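Local coordinates for protein DynE8 (Micromonospora chersina, PDB 4AMM) that acts as an iterative polyketide synthase in enediyne (dynemicin) biosynthesis, represented by its acyltransferase domain, which probably loads acyl building blocks for chain extension, at residues P1-G9 against D393-R401; I151-L162 against L345-M353. All coordinates share one frame; numbering follows the deposited sequence. Where two conformers were deposited one is given.

Contact 1 (P1-G9 against D393-R401); sequences PDHELVVCG and DATPFFAGR
Leu5 CB sits over one face of the Phe397 ring, 3.9 Å from the ring centroid in a CH-pi contact. At the edge of that ring, near its plane, lie His3 O and Glu4 OE2. The Phe398 ring turns an edge to the strand, with its CZ 3.2 Å from Leu5 O. Phe397 CD2 lies over one face of Phe398. The guanidinium of Arg401 has Pro1 CG over its centre, 3.4 Å above the plane. Its edge meets the Glu4 carboxylate end-on. NH1 binds OE1 at 3.0 Å and NH2 binds OE2 at 2.8 Å, both nearly straight and both on syn lone pairs. The two planes are only 7° apart. The paired bonds keep the carboxylate nearly coplanar with the guanidinium. Glu4 OE2 also accepts a hydrogen bond from Leu5 N, on its anti side. The Glu4 chain leaves with CG anti to the backbone N (chi1 -170°) and bends at chi2, which folds OE2 back to the N-H of Leu5. A glutamine here would probably break the paired grip and leave Arg401 without its countercharge. Arg401 NH2 also binds Phe397 O, from above the carbonyl plane. Farther along, Ala394 CB packs against Leu5 CD2 and Val7 CG1, each at 3.9 Å. Thr36 of helix 32-45 bonds to Glu4 OE1. At the start of the tail segment, Asp393 OD1 accepts a hydrogen bond from Thr395 N in an Asx turn. The C-terminal tail thus packs on strand 4-10, an outermost strand of the small antiparallel sheet, and brings the two ends of this acyltransferase fragment together.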
ATOM      1  N   PRO A   1     -10.310   0.773  20.563  1.00 39.45           N
ATOM      2  CA  PRO A   1      -9.422   0.095  19.588  1.00 38.25           C
ATOM      3  C   PRO A   1      -8.394  -0.844  20.284  1.00 37.28           C
ATOM      4  O   PRO A   1      -8.049  -0.604  21.449  1.00 38.35           O
ATOM      5  CB  PRO A   1      -8.728   1.262  18.849  1.00 38.60           C
ATOM      6  CG  PRO A   1      -8.914   2.462  19.709  1.00 39.53           C
ATOM      7  CD  PRO A   1     -10.126   2.239  20.584  1.00 40.63           C
ATOM      8  N   ASP A   2      -7.941  -1.907  19.583  1.00 35.62           N
ATOM      9  CA  ASP A   2      -6.913  -2.845  20.082  1.00 33.65           C
ATOM     10  C   ASP A   2      -5.469  -2.312  20.066  1.00 30.85           C
ATOM     11  O   ASP A   2      -4.588  -2.843  20.729  1.00 30.66           O
ATOM     12  CB  ASP A   2      -6.992  -4.213  19.367  1.00 34.82           C
ATOM     13  CG  ASP A   2      -6.809  -4.126  17.823  1.00 39.18           C
ATOM     14  OD1 ASP A   2      -6.804  -3.006  17.243  1.00 44.11           O
ATOM     15  OD2 ASP A   2      -6.695  -5.210  17.186  1.00 43.16           O
ATOM     16  N   HIS A   3      -5.230  -1.234  19.314  1.00 28.75           N
ATOM     17  CA  HIS A   3      -3.962  -0.552  19.428  1.00 25.73           C
ATOM     18  C   HIS A   3      -4.331   0.889  19.725  1.00 23.31           C
ATOM     19  O   HIS A   3      -5.357   1.428  19.224  1.00 25.63           O
ATOM     20  CB  HIS A   3      -3.120  -0.562  18.141  1.00 25.74           C
ATOM     21  CG  HIS A   3      -2.447  -1.862  17.860  1.00 30.29           C
ATOM     22  ND1 HIS A   3      -3.164  -2.994  17.551  1.00 29.87           N
ATOM     23  CD2 HIS A   3      -1.151  -2.218  17.874  1.00 31.46           C
ATOM     24  CE1 HIS A   3      -2.331  -4.006  17.399  1.00 32.10           C
ATOM     25  NE2 HIS A   3      -1.101  -3.559  17.567  1.00 35.80           N
ATOM     26  N   GLU A   4      -3.515   1.479  20.557  1.00 18.70           N
ATOM     27  CA  GLU A   4      -3.621   2.879  20.897  1.00 17.34           C
ATOM     28  C   GLU A   4      -2.527   3.623  20.152  1.00 15.94           C
ATOM     29  O   GLU A   4      -1.439   3.084  19.884  1.00 16.46           O
ATOM     30  CB  GLU A   4      -3.480   3.049  22.406  1.00 19.28           C
ATOM     31  CG  GLU A   4      -3.840   4.466  22.800  1.00 20.37           C
ATOM     32  CD  GLU A   4      -5.286   4.798  22.307  1.00 28.24           C
ATOM     33  OE1 GLU A   4      -6.281   4.387  22.954  1.00 27.24           O
ATOM     34  OE2 GLU A   4      -5.393   5.373  21.188  1.00 24.69           O
ATOM     35  N   LEU A   5      -2.759   4.910  19.854  1.00 14.54           N
ATOM     36  CA  LEU A   5      -1.783   5.776  19.229  1.00 13.70           C
ATOM     37  C   LEU A   5      -1.247   6.759  20.209  1.00 13.63           C
ATOM     38  O   LEU A   5      -2.037   7.541  20.788  1.00 14.89           O
ATOM     39  CB  LEU A   5      -2.510   6.562  18.110  1.00 14.10           C
ATOM     40  CG  LEU A   5      -1.671   7.668  17.439  1.00 14.33           C
ATOM     41  CD1 LEU A   5      -0.407   7.103  16.752  1.00 14.72           C
ATOM     42  CD2 LEU A   5      -2.610   8.365  16.402  1.00 15.63           C
ATOM     43  N   VAL A   6       0.067   6.778  20.429  1.00 12.60           N
ATOM     44  CA  VAL A   6       0.668   7.661  21.395  1.00 12.35           C
ATOM     45  C   VAL A   6       1.644   8.557  20.683  1.00 11.79           C
ATOM     46  O   VAL A   6       2.600   8.100  20.036  1.00 13.68           O
ATOM     47  CB  VAL A   6       1.464   6.878  22.466  1.00 13.47           C
ATOM     48  CG1 VAL A   6       2.028   7.836  23.423  1.00 15.72           C
ATOM     49  CG2 VAL A   6       0.489   5.921  23.130  1.00 15.93           C
ATOM     50  N   VAL A   7       1.308   9.882  20.653  1.00 12.42           N
ATOM     51  CA  VAL A   7       2.182  10.836  20.016  1.00 13.32           C
ATOM     52  C   VAL A   7       2.706  11.845  21.004  1.00 15.30           C
ATOM     53  O   VAL A   7       2.005  12.159  21.979  1.00 17.28           O
ATOM     54  CB  VAL A   7       1.479  11.588  18.845  1.00 14.13           C
ATOM     55  CG1 VAL A   7       0.861  10.638  17.819  1.00 12.94           C
ATOM     56  CG2 VAL A   7       0.377  12.615  19.349  1.00 15.89           C
ATOM     57  N   CYS A   8       3.868  12.401  20.690  1.00 14.47           N
ATOM     58  CA  CYS A   8       4.245  13.649  21.369  1.00 18.24           C
ATOM     59  C   CYS A   8       5.371  14.320  20.648  1.00 16.15           C
ATOM     60  O   CYS A   8       5.875  13.826  19.664  1.00 15.10           O
ATOM     61  CB  CYS A   8       4.526  13.458  22.818  1.00 20.68           C
ATOM     62  SG  CYS A   8       5.947  12.480  23.002  1.00 22.82           S
ATOM     63  N   GLY A   9       5.758  15.503  21.168  1.00 16.09           N
ATOM     64  CA  GLY A   9       6.817  16.196  20.512  1.00 16.42           C
ATOM     65  C   GLY A   9       7.367  17.314  21.373  1.00 15.24           C
ATOM     66  O   GLY A   9       6.896  17.548  22.463  1.00 18.02           O
ATOM     67  N   ASP A 393      -1.877  16.736  13.436  1.00 10.52           N
ATOM     68  CA  ASP A 393      -2.885  16.632  14.543  1.00 10.57           C
ATOM     69  C   ASP A 393      -3.423  15.217  14.536  1.00 11.65           C
ATOM     70  O   ASP A 393      -4.115  14.852  13.574  1.00 13.39           O
ATOM     71  CB  ASP A 393      -3.978  17.714  14.297  1.00 10.36           C
ATOM     72  CG  ASP A 393      -4.991  17.811  15.351  1.00 11.25           C
ATOM     73  OD1 ASP A 393      -5.153  16.825  16.182  1.00 11.99           O
ATOM     74  OD2 ASP A 393      -5.729  18.823  15.440  1.00 12.26           O
ATOM     75  N   ALA A 394      -3.097  14.443  15.571  1.00 11.11           N
ATOM     76  CA  ALA A 394      -3.564  13.071  15.660  1.00 11.77           C
ATOM     77  C   ALA A 394      -4.836  12.948  16.474  1.00 12.58           C
ATOM     78  O   ALA A 394      -5.372  11.805  16.681  1.00 12.75           O
ATOM     79  CB  ALA A 394      -2.408  12.255  16.328  1.00 12.63           C
ATOM     80  N   THR A 395      -5.458  14.046  16.924  1.00 12.76           N
ATOM     81  CA  THR A 395      -6.736  13.966  17.679  1.00 10.67           C
ATOM     82  C   THR A 395      -7.886  13.191  16.951  1.00 13.36           C
ATOM     83  O   THR A 395      -8.680  12.627  17.703  1.00 13.85           O
ATOM     84  CB  THR A 395      -7.259  15.313  18.227  1.00 12.54           C
ATOM     85  OG1 THR A 395      -7.579  16.150  17.110  1.00 13.01           O
ATOM     86  CG2 THR A 395      -6.250  15.965  19.154  1.00 11.72           C
ATOM     87  N   PRO A 396      -7.954  13.176  15.594  1.00 12.52           N
ATOM     88  CA  PRO A 396      -9.046  12.392  14.973  1.00 13.06           C
ATOM     89  C   PRO A 396      -9.013  10.919  15.428  1.00 13.63           C
ATOM     90  O   PRO A 396     -10.098  10.300  15.402  1.00 15.22           O
ATOM     91  CB  PRO A 396      -8.761  12.546  13.485  1.00 15.18           C
ATOM     92  CG  PRO A 396      -8.123  13.855  13.357  1.00 15.51           C
ATOM     93  CD  PRO A 396      -7.193  13.939  14.585  1.00 13.94           C
ATOM     94  N   PHE A 397      -7.885  10.376  15.822  1.00 12.02           N
ATOM     95  CA  PHE A 397      -7.884   8.984  16.235  1.00 12.92           C
ATOM     96  C   PHE A 397      -8.662   8.780  17.505  1.00 15.44           C
ATOM     97  O   PHE A 397      -9.019   7.641  17.818  1.00 15.77           O
ATOM     98  CB  PHE A 397      -6.399   8.544  16.400  1.00 13.87           C
ATOM     99  CG  PHE A 397      -6.247   7.054  16.627  1.00 14.44           C
ATOM    100  CD1 PHE A 397      -6.187   6.200  15.535  1.00 18.61           C
ATOM    101  CD2 PHE A 397      -6.122   6.539  17.890  1.00 16.35           C
ATOM    102  CE1 PHE A 397      -6.122   4.759  15.728  1.00 20.32           C
ATOM    103  CE2 PHE A 397      -6.000   5.071  18.086  1.00 16.51           C
ATOM    104  CZ  PHE A 397      -6.023   4.255  17.027  1.00 18.44           C
ATOM    105  N   PHE A 398      -8.946   9.833  18.280  1.00 13.82           N
ATOM    106  CA  PHE A 398      -9.594   9.731  19.590  1.00 14.84           C
ATOM    107  C   PHE A 398     -11.071  10.098  19.565  1.00 16.57           C
ATOM    108  O   PHE A 398     -11.723   9.958  20.584  1.00 21.52           O
ATOM    109  CB  PHE A 398      -8.798  10.568  20.628  1.00 16.51           C
ATOM    110  CG  PHE A 398      -7.431  10.023  20.842  1.00 13.04           C
ATOM    111  CD1 PHE A 398      -7.278   8.952  21.743  1.00 17.11           C
ATOM    112  CD2 PHE A 398      -6.360  10.433  20.058  1.00 13.27           C
ATOM    113  CE1 PHE A 398      -6.097   8.319  21.872  1.00 17.29           C
ATOM    114  CE2 PHE A 398      -5.087   9.807  20.210  1.00 15.38           C
ATOM    115  CZ  PHE A 398      -4.972   8.737  21.123  1.00 16.52           C
ATOM    116  N   ALA A 399     -11.527  10.527  18.405  1.00 15.96           N
ATOM    117  CA  ALA A 399     -12.916  11.019  18.222  1.00 17.95           C
ATOM    118  C   ALA A 399     -13.876   9.885  17.953  1.00 20.92           C
ATOM    119  O   ALA A 399     -13.610   8.990  17.145  1.00 22.07           O
ATOM    120  CB  ALA A 399     -12.949  11.990  17.065  1.00 19.77           C
ATOM    121  N   GLY A 400     -15.022   9.938  18.615  1.00 20.08           N
ATOM    122  CA  GLY A 400     -16.170   9.144  18.157  1.00 26.05           C
ATOM    123  C   GLY A 400     -16.079   7.670  18.453  1.00 28.68           C
ATOM    124  O   GLY A 400     -16.690   6.876  17.716  1.00 31.47           O
ATOM    125  N   ARG A 401     -15.393   7.293  19.525  1.00 30.88           N
ATOM    126  CA  ARG A 401     -15.243   5.839  19.872  1.00 32.63           C
ATOM    127  C   ARG A 401     -16.489   5.241  20.510  1.00 34.31           C
ATOM    128  O   ARG A 401     -17.306   5.978  21.051  1.00 36.61           O
ATOM    129  CB  ARG A 401     -14.059   5.604  20.792  1.00 31.28           C
ATOM    130  CG  ARG A 401     -12.730   6.080  20.142  1.00 29.81           C
ATOM    131  CD  ARG A 401     -11.557   5.703  21.020  1.00 28.38           C
ATOM    132  NE  ARG A 401     -10.283   5.919  20.353  1.00 26.05           N
ATOM    133  CZ  ARG A 401      -9.125   5.667  20.929  1.00 25.95           C
ATOM    134  NH1 ARG A 401      -9.104   5.125  22.160  1.00 27.46           N
ATOM    135  NH2 ARG A 401      -8.005   5.886  20.276  1.00 20.58           N
TER

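Contact 2 (I151-L162 against L345-M353); sequences IIADSLAGIRWL and LVEVGPGRM
The helix and the loop after the strand come closest at Ser155 and Gly349, whose CA atoms are 4.0 Å apart. A side chain on Gly349 would run into Ser155 OG. That hydroxyl lies 3.2 Å from Val348 O and 3.2 Å from Ile151 O, two acceptors competing for one proton. One turn on, Val348 CG1 presses on the helix backbone, 3.6 Å from Gly158 C. A beta carbon at Gly158 would clash with this methyl. CG1 stands anti to the backbone N (chi1 -173°), which directs it at the helix. The other methyl, CG2, meets Leu162 CD1 tip to tip at 3.9 Å.

The side around partly exposed Pro350 lies nearer solvent. The Pro350 ring still packs closely on Asp154, with CG 3.7 Å from Asp154 CB and CB 3.6 Å from Asp154 OD2. The looser touch is that of Ile151 CG2, 4.2 Å from Pro350 CG.

This helix on the parallel sheet is part of the alpha/beta core of the acyltransferase domain, and Ser155 lies near, without touching, its probable nucleophile elbow at Ser176. Phe103 of strand 99-103, next to 344-347 in the parallel sheet, touches both Val348 and Ile159, and Leu162 rests on Leu101. Helix 191-206 covers Ile152, Ala153 and Leu156; helix 178-185 touches Ser155 and Ile159. Helix 144-165 thus packs between strand 99-103 with the loop after 344-347 and these two helices.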
ATOM      1  N   ILE A 151     -12.622  -3.070  -2.759  1.00 14.22           N
ATOM      2  CA  ILE A 151     -11.297  -2.517  -2.436  1.00 13.47           C
ATOM      3  C   ILE A 151     -11.326  -1.012  -2.658  1.00 14.98           C
ATOM      4  O   ILE A 151     -10.744  -0.247  -1.824  1.00 15.94           O
ATOM      5  CB  ILE A 151     -10.309  -3.142  -3.365  1.00 15.37           C
ATOM      6  CG1 ILE A 151     -10.144  -4.624  -2.903  1.00 15.19           C
ATOM      7  CG2 ILE A 151      -8.941  -2.437  -3.329  1.00 14.56           C
ATOM      8  CD1 ILE A 151      -9.420  -5.522  -3.991  1.00 18.30           C
ATOM      9  N   ILE A 152     -11.908  -0.494  -3.735  1.00 13.18           N
ATOM     10  CA  ILE A 152     -11.919   0.948  -4.028  1.00 13.62           C
ATOM     11  C   ILE A 152     -12.773   1.640  -2.969  1.00 15.12           C
ATOM     12  O   ILE A 152     -12.336   2.721  -2.508  1.00 14.90           O
ATOM     13  CB  ILE A 152     -12.387   1.176  -5.472  1.00 13.52           C
ATOM     14  CG1 ILE A 152     -11.329   0.724  -6.437  1.00 14.31           C
ATOM     15  CG2 ILE A 152     -12.804   2.623  -5.638  1.00 17.16           C
ATOM     16  CD1 ILE A 152     -10.024   1.621  -6.365  1.00 15.40           C
ATOM     17  N   ALA A 153     -13.855   1.056  -2.496  1.00 13.99           N
ATOM     18  CA  ALA A 153     -14.630   1.733  -1.414  1.00 14.15           C
ATOM     19  C   ALA A 153     -13.747   1.879  -0.180  1.00 15.02           C
ATOM     20  O   ALA A 153     -13.759   2.977   0.463  1.00 16.74           O
ATOM     21  CB  ALA A 153     -15.893   0.938  -1.116  1.00 15.36           C
ATOM     22  N   ASP A 154     -12.968   0.889   0.194  1.00 15.79           N
ATOM     23  CA  ASP A 154     -12.079   1.007   1.380  1.00 15.43           C
ATOM     24  C   ASP A 154     -11.009   2.038   1.090  1.00 15.70           C
ATOM     25  O   ASP A 154     -10.629   2.813   1.980  1.00 15.20           O
ATOM     26  CB  ASP A 154     -11.466  -0.327   1.820  1.00 16.45           C
ATOM     27  CG  ASP A 154     -12.482  -1.248   2.479  1.00 22.16           C
ATOM     28  OD1 ASP A 154     -13.447  -0.771   3.132  1.00 25.64           O
ATOM     29  OD2 ASP A 154     -12.269  -2.482   2.369  1.00 26.04           O
ATOM     30  N   SER A 155     -10.411   2.051  -0.099  1.00 13.51           N
ATOM     31  CA  SER A 155      -9.402   3.106  -0.450  1.00 14.54           C
ATOM     32  C   SER A 155     -10.006   4.483  -0.337  1.00 13.71           C
ATOM     33  O   SER A 155      -9.307   5.455   0.096  1.00 13.58           O
ATOM     34  CB  SER A 155      -8.768   2.837  -1.802  1.00 13.81           C
ATOM     35  OG  SER A 155      -8.069   1.584  -1.688  1.00 17.30           O
ATOM     36  N   LEU A 156     -11.228   4.652  -0.811  1.00 14.67           N
ATOM     37  CA  LEU A 156     -11.844   6.009  -0.766  1.00 13.26           C
ATOM     38  C   LEU A 156     -12.095   6.378   0.693  1.00 13.66           C
ATOM     39  O   LEU A 156     -11.970   7.557   1.042  1.00 14.72           O
ATOM     40  CB  LEU A 156     -13.195   5.979  -1.529  1.00 14.19           C
ATOM     41  CG  LEU A 156     -12.976   5.845  -3.008  1.00 14.61           C
ATOM     42  CD1 LEU A 156     -14.347   5.533  -3.692  1.00 17.71           C
ATOM     43  CD2 LEU A 156     -12.363   7.108  -3.697  1.00 17.52           C
ATOM     44  N   ALA A 157     -12.414   5.433   1.563  1.00 13.54           N
ATOM     45  CA  ALA A 157     -12.525   5.706   3.023  1.00 13.56           C
ATOM     46  C   ALA A 157     -11.170   6.086   3.546  1.00 15.06           C
ATOM     47  O   ALA A 157     -11.063   7.057   4.354  1.00 14.52           O
ATOM     48  CB  ALA A 157     -13.048   4.499   3.746  1.00 14.42           C
ATOM     49  N   GLY A 158     -10.085   5.438   3.126  1.00 13.61           N
ATOM     50  CA  GLY A 158      -8.749   5.934   3.539  1.00 11.70           C
ATOM     51  C   GLY A 158      -8.454   7.317   3.022  1.00 11.42           C
ATOM     52  O   GLY A 158      -7.801   8.044   3.788  1.00 12.12           O
ATOM     53  N   ILE A 159      -8.852   7.683   1.809  1.00 12.03           N
ATOM     54  CA  ILE A 159      -8.623   9.051   1.376  1.00 12.33           C
ATOM     55  C   ILE A 159      -9.441   9.999   2.277  1.00 12.92           C
ATOM     56  O   ILE A 159      -8.909  11.075   2.625  1.00 13.40           O
ATOM     57  CB  ILE A 159      -9.046   9.168  -0.067  1.00 11.88           C
ATOM     58  CG1 ILE A 159      -8.049   8.390  -0.965  1.00 13.52           C
ATOM     59  CG2 ILE A 159      -9.141  10.650  -0.496  1.00 13.32           C
ATOM     60  CD1 ILE A 159      -8.565   8.126  -2.385  1.00 14.87           C
ATOM     61  N   ARG A 160     -10.631   9.681   2.661  1.00 12.49           N
ATOM     62  CA  ARG A 160     -11.423  10.543   3.598  1.00 11.93           C
ATOM     63  C   ARG A 160     -10.649  10.656   4.908  1.00 12.80           C
ATOM     64  O   ARG A 160     -10.682  11.818   5.468  1.00 14.64           O
ATOM     65  CB  ARG A 160     -12.750   9.940   3.873  1.00 13.85           C
ATOM     66  CG  ARG A 160     -13.692  10.094   2.611  1.00 14.51           C
ATOM     67  CD  ARG A 160     -15.185   9.833   2.959  1.00 19.18           C
ATOM     68  NE  ARG A 160     -15.435   8.561   3.629  1.00 19.00           N
ATOM     69  CZ  ARG A 160     -15.730   7.370   3.052  1.00 21.96           C
ATOM     70  NH1 ARG A 160     -15.698   7.246   1.763  1.00 22.45           N
ATOM     71  NH2 ARG A 160     -15.993   6.304   3.794  1.00 27.84           N
ATOM     72  N   TRP A 161      -9.948   9.644   5.395  1.00 12.16           N
ATOM     73  CA  TRP A 161      -9.131   9.817   6.624  1.00 12.35           C
ATOM     74  C   TRP A 161      -7.987  10.727   6.385  1.00 12.56           C
ATOM     75  O   TRP A 161      -7.704  11.639   7.209  1.00 11.20           O
ATOM     76  CB  TRP A 161      -8.669   8.395   7.058  1.00 11.93           C
ATOM     77  CG  TRP A 161      -7.773   8.316   8.297  1.00 12.13           C
ATOM     78  CD1 TRP A 161      -6.485   7.968   8.321  1.00 13.50           C
ATOM     79  CD2 TRP A 161      -8.183   8.631   9.604  1.00 12.63           C
ATOM     80  NE1 TRP A 161      -6.032   8.012   9.636  1.00 12.97           N
ATOM     81  CE2 TRP A 161      -7.062   8.416  10.433  1.00 12.75           C
ATOM     82  CE3 TRP A 161      -9.391   9.027  10.172  1.00 13.56           C
ATOM     83  CZ2 TRP A 161      -7.105   8.624  11.847  1.00 15.78           C
ATOM     84  CZ3 TRP A 161      -9.435   9.218  11.620  1.00 14.32           C
ATOM     85  CH2 TRP A 161      -8.275   8.984  12.398  1.00 14.05           C
ATOM     86  N   LEU A 162      -7.267  10.564   5.294  1.00 10.99           N
ATOM     87  CA  LEU A 162      -6.188  11.529   4.967  1.00 11.85           C
ATOM     88  C   LEU A 162      -6.737  12.939   4.856  1.00 12.84           C
ATOM     89  O   LEU A 162      -6.055  13.920   5.322  1.00 13.53           O
ATOM     90  CB  LEU A 162      -5.460  11.222   3.610  1.00 14.13           C
ATOM     91  CG  LEU A 162      -4.836   9.843   3.571  1.00 14.57           C
ATOM     92  CD1 LEU A 162      -4.285   9.607   2.156  1.00 19.24           C
ATOM     93  CD2 LEU A 162      -3.702   9.689   4.591  1.00 15.59           C
ATOM     94  N   LEU A 345       6.445   5.350   3.006  1.00 13.91           N
ATOM     95  CA  LEU A 345       5.257   5.155   2.172  1.00 12.66           C
ATOM     96  C   LEU A 345       4.127   4.728   3.077  1.00 11.95           C
ATOM     97  O   LEU A 345       4.337   3.884   3.979  1.00 12.33           O
ATOM     98  CB  LEU A 345       5.554   4.044   1.154  1.00 12.27           C
ATOM     99  CG  LEU A 345       6.643   4.419   0.196  1.00 13.56           C
ATOM    100  CD1 LEU A 345       7.274   3.252  -0.468  1.00 16.30           C
ATOM    101  CD2 LEU A 345       6.106   5.407  -0.832  1.00 15.08           C
ATOM    102  N   VAL A 346       2.933   5.211   2.867  1.00 11.52           N
ATOM    103  CA  VAL A 346       1.772   4.801   3.599  1.00 11.84           C
ATOM    104  C   VAL A 346       0.763   4.236   2.634  1.00 12.33           C
ATOM    105  O   VAL A 346       0.374   4.885   1.636  1.00 12.09           O
ATOM    106  CB  VAL A 346       1.134   6.043   4.361  1.00 13.29           C
ATOM    107  CG1 VAL A 346      -0.173   5.580   5.044  1.00 13.41           C
ATOM    108  CG2 VAL A 346       2.169   6.525   5.401  1.00 15.83           C
ATOM    109  N   GLU A 347       0.376   2.989   2.851  1.00 12.43           N
ATOM    110  CA  GLU A 347      -0.668   2.342   2.021  1.00 12.55           C
ATOM    111  C   GLU A 347      -2.061   2.724   2.485  1.00 13.12           C
ATOM    112  O   GLU A 347      -2.372   2.676   3.704  1.00 14.98           O
ATOM    113  CB  GLU A 347      -0.392   0.817   2.059  1.00 13.30           C
ATOM    114  CG  GLU A 347      -1.379  -0.013   1.219  1.00 17.21           C
ATOM    115  CD  GLU A 347      -1.007  -1.498   1.204  1.00 20.48           C
ATOM    116  OE1 GLU A 347      -0.072  -1.913   1.919  1.00 18.11           O
ATOM    117  OE2 GLU A 347      -1.524  -2.154   0.329  1.00 20.47           O
ATOM    118  N   VAL A 348      -2.872   3.132   1.501  1.00 12.97           N
ATOM    119  CA  VAL A 348      -4.250   3.674   1.761  1.00 15.37           C
ATOM    120  C   VAL A 348      -5.329   2.764   1.149  1.00 17.53           C
ATOM    121  O   VAL A 348      -5.745   2.904   0.001  1.00 18.00           O
ATOM    122  CB  VAL A 348      -4.321   5.057   1.091  1.00 14.75           C
ATOM    123  CG1 VAL A 348      -5.643   5.826   1.434  1.00 16.39           C
ATOM    124  CG2 VAL A 348      -3.162   5.960   1.535  1.00 18.55           C
ATOM    125  N   GLY A 349      -5.741   1.767   1.911  1.00 19.21           N
ATOM    126  CA  GLY A 349      -6.610   0.775   1.282  1.00 19.71           C
ATOM    127  C   GLY A 349      -6.574  -0.325   2.259  1.00 20.70           C
ATOM    128  O   GLY A 349      -5.944  -0.271   3.358  1.00 21.47           O
ATOM    129  N   PRO A 350      -7.343  -1.364   1.914  1.00 19.28           N
ATOM    130  CA  PRO A 350      -7.460  -2.512   2.774  1.00 19.44           C
ATOM    131  C   PRO A 350      -6.250  -3.411   2.589  1.00 18.06           C
ATOM    132  O   PRO A 350      -5.724  -3.511   1.491  1.00 19.81           O
ATOM    133  CB  PRO A 350      -8.734  -3.198   2.218  1.00 20.08           C
ATOM    134  CG  PRO A 350      -8.867  -2.792   0.827  1.00 19.63           C
ATOM    135  CD  PRO A 350      -8.107  -1.463   0.654  1.00 18.99           C
ATOM    136  N   GLY A 351      -5.878  -4.054   3.689  1.00 20.19           N
ATOM    137  CA  GLY A 351      -4.793  -5.019   3.749  1.00 19.33           C
ATOM    138  C   GLY A 351      -3.433  -4.330   3.700  1.00 18.20           C
ATOM    139  O   GLY A 351      -3.334  -3.112   3.845  1.00 21.28           O
ATOM    140  N   ARG A 352      -2.392  -5.097   3.477  1.00 17.23           N
ATOM    141  CA  ARG A 352      -1.024  -4.583   3.383  1.00 16.82           C
ATOM    142  C   ARG A 352      -0.226  -5.141   2.220  1.00 16.82           C
ATOM    143  O   ARG A 352       1.012  -5.247   2.296  1.00 18.48           O
ATOM    144  CB  ARG A 352      -0.251  -4.645   4.727  1.00 18.85           C
ATOM    145  CG  ARG A 352       0.040  -6.036   5.135  1.00 21.52           C
ATOM    146  CD  ARG A 352       0.885  -6.029   6.482  1.00 21.11           C
ATOM    147  NE  ARG A 352       2.156  -5.305   6.264  1.00 25.61           N
ATOM    148  CZ  ARG A 352       3.248  -5.839   5.709  1.00 24.97           C
ATOM    149  NH1 ARG A 352       3.281  -7.142   5.373  1.00 25.63           N
ATOM    150  NH2 ARG A 352       4.334  -5.067   5.544  1.00 26.42           N
ATOM    151  N   MET A 353      -0.947  -5.416   1.123  1.00 16.26           N
ATOM    152  CA  MET A 353      -0.311  -5.970  -0.112  0.50 17.28           C
ATOM    153  C   MET A 353       0.845  -5.160  -0.546  1.00 15.96           C
ATOM    154  O   MET A 353       1.929  -5.687  -0.817  1.00 16.82           O
ATOM    155  CB  MET A 353      -1.346  -5.991  -1.272  0.50 18.85           C
ATOM    156  CG  MET A 353      -0.753  -6.161  -2.678  0.50 18.27           C
ATOM    157  SD  MET A 353      -2.042  -5.955  -3.990  0.50 19.10           S
ATOM    158  CE  MET A 353      -0.983  -6.479  -5.299  0.50 14.29           C
TER

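Overall arrangement
The centres of contacts 1 and 2 are about 18 Å apart. Contact 1 lies on the antiparallel sheet, about 21 Å from the chain centre. Contact 2 lies at the parallel sheet, about 8 Å from it. Along the chain the order is 1-9, 151-162, 345-353, 393-401, so contact 1 brackets contact 2. The two meet where the Trp161 ring, on the helix of contact 2, packs against the tail: Trp161 CH2 is 3.7 Å from Phe397 N. Helix 376-387 is another link, since it touches Leu5 and Val7 and bonds to Trp161 through Thr382. The two ends of this acyltransferase fragment are thereby tied to its main core.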